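Local structure of PlzA (Borrelia burgdorferi, 7MIE) at residues S27-I30 / R31-G34; K43-T46 / E47-S50; M60-G63 / S64-A67. The protein binds the bacterial second messenger c-di-GMP and probably acts as a receptor that passes on its signal. One frame throughout, in Å; residues are numbered along the deposited sequence. Where two conformers were deposited one is given.

Contact 1: S27-I30 / R31-G34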
# COMPACT_ATOMS: atom_id res chain seq x y z
N SER A 27 22.16 -13.41 -5.08
CA SER A 27 22.66 -12.06 -4.92
C SER A 27 22.65 -11.32 -6.25
O SER A 27 22.28 -10.14 -6.31
CB SER A 27 24.04 -12.07 -4.30
OG SER A 27 24.01 -12.78 -3.06
N ARG A 28 23.05 -12.04 -7.30
CA ARG A 28 23.17 -11.43 -8.61
C ARG A 28 21.79 -11.10 -9.15
O ARG A 28 21.60 -10.01 -9.68
CB ARG A 28 23.89 -12.32 -9.62
CG ARG A 28 23.83 -11.76 -11.03
CD ARG A 28 24.66 -12.71 -11.87
NE ARG A 28 24.91 -12.11 -13.17
CZ ARG A 28 25.85 -12.55 -14.00
NH1 ARG A 28 26.64 -13.55 -13.65
NH2 ARG A 28 26.01 -11.96 -15.18
N LYS A 29 20.85 -12.05 -9.02
CA LYS A 29 19.48 -11.81 -9.44
C LYS A 29 18.89 -10.63 -8.68
O LYS A 29 18.19 -9.82 -9.28
CB LYS A 29 18.62 -13.06 -9.24
CG LYS A 29 17.24 -12.98 -9.88
CD LYS A 29 17.26 -13.11 -11.39
CE LYS A 29 16.15 -12.34 -12.07
NZ LYS A 29 16.39 -10.88 -12.02
N ILE A 30 19.19 -10.53 -7.37
CA ILE A 30 18.64 -9.42 -6.59
C ILE A 30 19.23 -8.08 -7.03
O ILE A 30 18.49 -7.10 -7.11
CB ILE A 30 18.85 -9.65 -5.07
CG1 ILE A 30 17.92 -10.78 -4.62
CG2 ILE A 30 18.73 -8.38 -4.24
CD1 ILE A 30 18.37 -11.50 -3.34
N ARG A 31 20.52 -8.05 -7.41
CA ARG A 31 21.15 -6.85 -7.95
C ARG A 31 20.51 -6.45 -9.29
O ARG A 31 20.25 -5.27 -9.51
CB ARG A 31 22.67 -7.05 -8.14
CG ARG A 31 23.44 -7.10 -6.82
CD ARG A 31 24.96 -7.30 -6.90
NE ARG A 31 25.47 -8.45 -7.65
CZ ARG A 31 25.79 -8.40 -8.94
NH1 ARG A 31 25.64 -7.27 -9.59
NH2 ARG A 31 26.25 -9.47 -9.57
N ASP A 32 20.23 -7.44 -10.16
CA ASP A 32 19.56 -7.16 -11.43
C ASP A 32 18.16 -6.56 -11.19
O ASP A 32 17.77 -5.58 -11.82
CB ASP A 32 19.34 -8.42 -12.28
CG ASP A 32 20.62 -9.14 -12.71
OD1 ASP A 32 21.71 -8.52 -12.66
OD2 ASP A 32 20.51 -10.34 -13.05
N TYR A 33 17.39 -7.13 -10.25
CA TYR A 33 16.07 -6.60 -9.96
C TYR A 33 16.14 -5.19 -9.37
O TYR A 33 15.30 -4.36 -9.70
CB TYR A 33 15.42 -7.47 -8.88
CG TYR A 33 14.67 -8.68 -9.37
CD1 TYR A 33 13.72 -8.55 -10.37
CD2 TYR A 33 14.83 -9.91 -8.76
CE1 TYR A 33 12.99 -9.66 -10.79
CE2 TYR A 33 14.07 -11.01 -9.14
CZ TYR A 33 13.14 -10.87 -10.15
OH TYR A 33 12.41 -11.95 -10.60
N GLY A 34 17.13 -4.92 -8.51
CA GLY A 34 17.42 -3.60 -7.95
C GLY A 34 17.58 -2.52 -9.02
O GLY A 34 17.00 -1.43 -8.94
O HOH W 1 23.66 -9.48 -14.09

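Contact 2: K43-T46 / E47-S50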
# COMPACT_ATOMS: atom_id res chain seq x y z
N LYS A 43 2.69 -2.16 -2.95
CA LYS A 43 1.87 -1.78 -1.79
C LYS A 43 1.46 -3.01 -0.99
O LYS A 43 1.18 -4.06 -1.56
CB LYS A 43 0.67 -0.90 -2.17
CG LYS A 43 1.09 0.46 -2.71
CD LYS A 43 -0.01 1.44 -3.06
CE LYS A 43 -0.89 0.98 -4.19
NZ LYS A 43 -0.19 0.93 -5.52
N MET A 44 1.39 -2.87 0.35
CA MET A 44 1.13 -4.04 1.19
C MET A 44 -0.37 -4.35 1.29
O MET A 44 -1.22 -3.46 1.29
CB MET A 44 1.72 -3.84 2.60
CG MET A 44 3.15 -3.43 2.55
SD MET A 44 4.27 -4.61 1.67
CE MET A 44 4.23 -5.85 2.93
N SER A 45 -0.68 -5.65 1.35
CA SER A 45 -2.01 -6.18 1.62
C SER A 45 -1.83 -7.52 2.32
O SER A 45 -0.71 -8.04 2.38
CB SER A 45 -2.80 -6.34 0.33
OG SER A 45 -2.35 -7.53 -0.35
N THR A 46 -2.93 -8.05 2.88
CA THR A 46 -2.90 -9.30 3.62
C THR A 46 -2.18 -10.41 2.84
O THR A 46 -1.31 -11.11 3.38
CB THR A 46 -4.32 -9.69 4.05
OG1 THR A 46 -4.77 -8.59 4.84
CG2 THR A 46 -4.34 -10.93 4.93
N GLU A 47 -2.57 -10.59 1.56
CA GLU A 47 -1.99 -11.64 0.75
C GLU A 47 -0.50 -11.41 0.47
O GLU A 47 0.25 -12.39 0.41
CB GLU A 47 -2.73 -11.83 -0.58
CG GLU A 47 -4.13 -12.42 -0.38
CD GLU A 47 -4.69 -12.94 -1.70
OE1 GLU A 47 -5.36 -13.98 -1.67
OE2 GLU A 47 -4.45 -12.29 -2.76
N ILE A 48 -0.07 -10.15 0.32
CA ILE A 48 1.35 -9.87 0.11
C ILE A 48 2.13 -10.22 1.38
O ILE A 48 3.17 -10.86 1.32
CB ILE A 48 1.59 -8.39 -0.29
CG1 ILE A 48 0.87 -8.08 -1.60
CG2 ILE A 48 3.08 -8.08 -0.38
CD1 ILE A 48 1.35 -8.91 -2.74
N ASN A 49 1.63 -9.80 2.54
CA ASN A 49 2.31 -10.10 3.80
C ASN A 49 2.42 -11.61 3.99
O ASN A 49 3.45 -12.07 4.45
CB ASN A 49 1.64 -9.45 5.01
CG ASN A 49 1.93 -7.95 5.00
OD1 ASN A 49 1.20 -7.17 4.38
ND2 ASN A 49 3.05 -7.53 5.56
N SER A 50 1.37 -12.35 3.64
CA SER A 50 1.35 -13.80 3.74
C SER A 50 2.42 -14.42 2.85
O SER A 50 3.19 -15.29 3.28
CB SER A 50 -0.00 -14.33 3.34
OG SER A 50 -0.88 -14.16 4.41

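Contact 3: M60-G63 / S64-A67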
# COMPACT_ATOMS: atom_id res chain seq x y z
N MET A 60 11.18 0.68 14.69
CA MET A 60 12.34 1.47 14.33
C MET A 60 13.08 1.88 15.61
O MET A 60 12.43 2.30 16.55
CB MET A 60 11.85 2.75 13.64
CG MET A 60 12.82 3.92 13.77
SD MET A 60 14.02 3.84 12.45
CE MET A 60 12.85 4.19 11.12
N ARG A 61 14.42 1.74 15.60
CA ARG A 61 15.25 2.18 16.71
C ARG A 61 16.19 3.28 16.23
O ARG A 61 16.84 3.16 15.18
CB ARG A 61 16.20 1.06 17.11
CG ARG A 61 15.65 0.13 18.16
CD ARG A 61 15.77 0.77 19.54
NE ARG A 61 14.94 -0.33 19.87
CZ ARG A 61 15.35 -1.46 20.43
NH1 ARG A 61 16.61 -1.58 20.82
NH2 ARG A 61 14.48 -2.43 20.64
N ILE A 62 16.27 4.34 17.05
CA ILE A 62 17.15 5.47 16.77
C ILE A 62 17.89 5.75 18.06
O ILE A 62 17.36 6.42 18.95
CB ILE A 62 16.35 6.69 16.28
CG1 ILE A 62 15.47 6.35 15.06
CG2 ILE A 62 17.31 7.85 15.94
CD1 ILE A 62 14.24 7.21 14.94
N GLY A 63 19.07 5.15 18.20
CA GLY A 63 19.71 5.06 19.51
C GLY A 63 18.86 4.20 20.44
O GLY A 63 18.54 3.05 20.11
N SER A 64 18.47 4.77 21.59
CA SER A 64 17.63 3.99 22.49
C SER A 64 16.16 4.37 22.29
O SER A 64 15.28 3.71 22.84
CB SER A 64 18.08 4.16 23.93
OG SER A 64 17.81 5.49 24.32
N TYR A 65 15.90 5.36 21.42
CA TYR A 65 14.53 5.70 21.09
C TYR A 65 13.91 4.59 20.24
O TYR A 65 14.57 4.05 19.36
CB TYR A 65 14.52 7.00 20.29
CG TYR A 65 13.16 7.41 19.77
CD1 TYR A 65 12.26 8.05 20.58
CD2 TYR A 65 12.74 7.05 18.48
CE1 TYR A 65 11.00 8.42 20.13
CE2 TYR A 65 11.50 7.43 18.01
CZ TYR A 65 10.62 8.11 18.83
OH TYR A 65 9.37 8.47 18.39
N THR A 66 12.65 4.25 20.52
CA THR A 66 12.01 3.19 19.75
C THR A 66 10.57 3.57 19.39
O THR A 66 9.88 4.25 20.17
CB THR A 66 12.15 1.88 20.52
OG1 THR A 66 11.95 0.84 19.56
CG2 THR A 66 11.23 1.80 21.73
N ALA A 67 10.09 3.12 18.20
CA ALA A 67 8.71 3.37 17.82
C ALA A 67 8.26 2.29 16.84
O ALA A 67 9.07 1.83 16.04
CB ALA A 67 8.54 4.73 17.15

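Contact 1: S27-I30 / R31-G34
Lys29 lays its ammonium over the ring of Tyr33, one helical turn further on. This is a cation-pi interaction. Lys29 NZ lies 3.5 Å from the centroid of the Tyr33 ring, only 4° off the ring normal, and so almost over its centre. The methylene carbon next to it joins in: Lys29 CE makes a CH-pi contact with the same face, further from the normal. The lysine chain leaves with CG anti to the backbone N (chi1 -170°) and then bends at chi2 and chi4. The two bends turn the ammonium back over the ring.

Lys29 NZ also lies 4.3 Å from Asp32 OD2, beyond salt-bridge range. The two opposite charges probably still attract. Arg28 and Asp32 are joined through a water. It accepts from Arg28 NE at 3.1 Å and donates to Asp32 OD1 at 2.6 Å. The water sits at the edge of the Arg28 guanidinium, in its plane.

All of this runs along one alpha helix, 26-36, in i to i+3 and i to i+4 steps. Its backbone bonds join Ser27 to Arg31, Arg28 to Asp32, Lys29 to Tyr33 and Ile30 to Gly34. The last is Gly34 N to Ile30 O at 2.9 Å.

The two arginines also pack. Arg31 bends at chi3 and folds back along the helix. Arg31 NH2 lies 3.6 Å from Arg28 CG, and the two guanidinium planes are 29° apart. Helix 149-164 packs against Lys29, Ile30 and Tyr33. Ile30 touches Ala152 there, and Lys29 and Tyr33 both touch Ile153. Hydrogen bonds from Ser27 OG to Glu149 and from Tyr33 OH to Asp160 join the same two helices.

Contact 2: K43-T46 / E47-S50
Asn49 N donates to Ser45 O at 2.9 Å, nearly straight at 171°. This bond begins the helical bonding of helix 46-52, and Ser45 is the N-cap. Ser45 OG lies between the backbone N and the carbonyl carbon (chi1 78°), which brings Ser45 OG 3.5 Å from Ile48 CG1. Glu171 binds both Ser45 OG and the first-turn amide Glu47 N, while His170 ND1 makes a weak hydrogen bond with the same hydroxyl. The positive end of the helix dipole would probably favour the negative charge of that carboxylate. The Glu47 side chain comes to about 7 Å of a bound c-di-GMP, nearest atoms.

Met44 bends at chi2 and chi3 and crosses the Asn49 side chain at about a right angle. Met44 CE is 3.3 Å from Asn49 ND2. The amide nitrogen is satisfied by Leu54 O and Asn56 OD1, which hold the amide beside the methyl. Met44 CE also lies 4.2 Å from Ile48 CG2.

Residues 43-50 lead from the short strand 42-43 into helix 46-52. Met44 packs on strand 65-74, and Ser45 and Thr46 touch Phe283 of helix 273-283.

Contact 3: M60-G63 / S64-A67
Tyr65 meets Ile62 across the end of a beta hairpin. Their side chains lie side by side and point the same way, on the face shared with Met60 and Ala67. Ile62 CD1 touches the ring at Tyr65 CD2, 3.8 Å away, and comes at it obliquely. The tyrosine CG is anti to its own backbone N (chi1 175°), which carries the ring along the strand beside the isoleucine.

The backbones of the same two residues form a hydrogen-bonded antiparallel pair. Ile62 N donates to Tyr65 O at 2.9 Å. The return bond, from Tyr65 N to Ile62 O, is longer at 3.1 Å and more bent, with an N-H...O angle of 138°. Its donor stands well above the carbonyl plane. The pair closes a type II' turn. Gly63 is its first corner and takes a positive phi of 64°, as that position does. Ser64 is the second corner, with Ser64 CB 3.6 Å from Gly63 C.

Met60 pairs with Ala67 through two backbone bonds, the shorter being Met60 N to Ala67 O at 2.8 Å. Met60 O also receives a CA-H...O contact from Thr66 CA at 3.3 Å.

Arg61 and Thr66 form the non-hydrogen-bonded pair between these two. Their side chains run side by side on the other face. Arg61 NE donates a weak hydrogen bond to Thr66 OG1 at 3.2 Å. Glu59 is the stronger partner of both: it salt-bridges Arg61 NH2 and hydrogen-bonds Thr66 OG1.

The hairpin joins strands 57-62 and 65-74. Helix 88-94 packs on the Met60 face, where Ile62 touches Ala91 and Leu92, and Met60 and Ala67 touch Val88. On its other edge, strand 57-62 pairs with strand 98-102 through Arg61 and Ser100.

The three contacts follow one another along the chain, and none nests in or crosses another. Contact 1 spans about two turns of the N-terminal helix 26-36, packed on helix 149-164. The chain then passes through strand 42-43 into contact 2, which caps helix 46-52. From there it enters strand 57-62, and contact 3 closes the hairpin to strand 65-74. That strand links the later two, since strand 42-43 also pairs with it. The centres of contacts 2 and 3 are about 25 Å apart, and those of contacts 1 and 3 about 30 Å. All three belong to the PilZN3 domain. Contact 2 is near the c-di-GMP site; the other two are away from it.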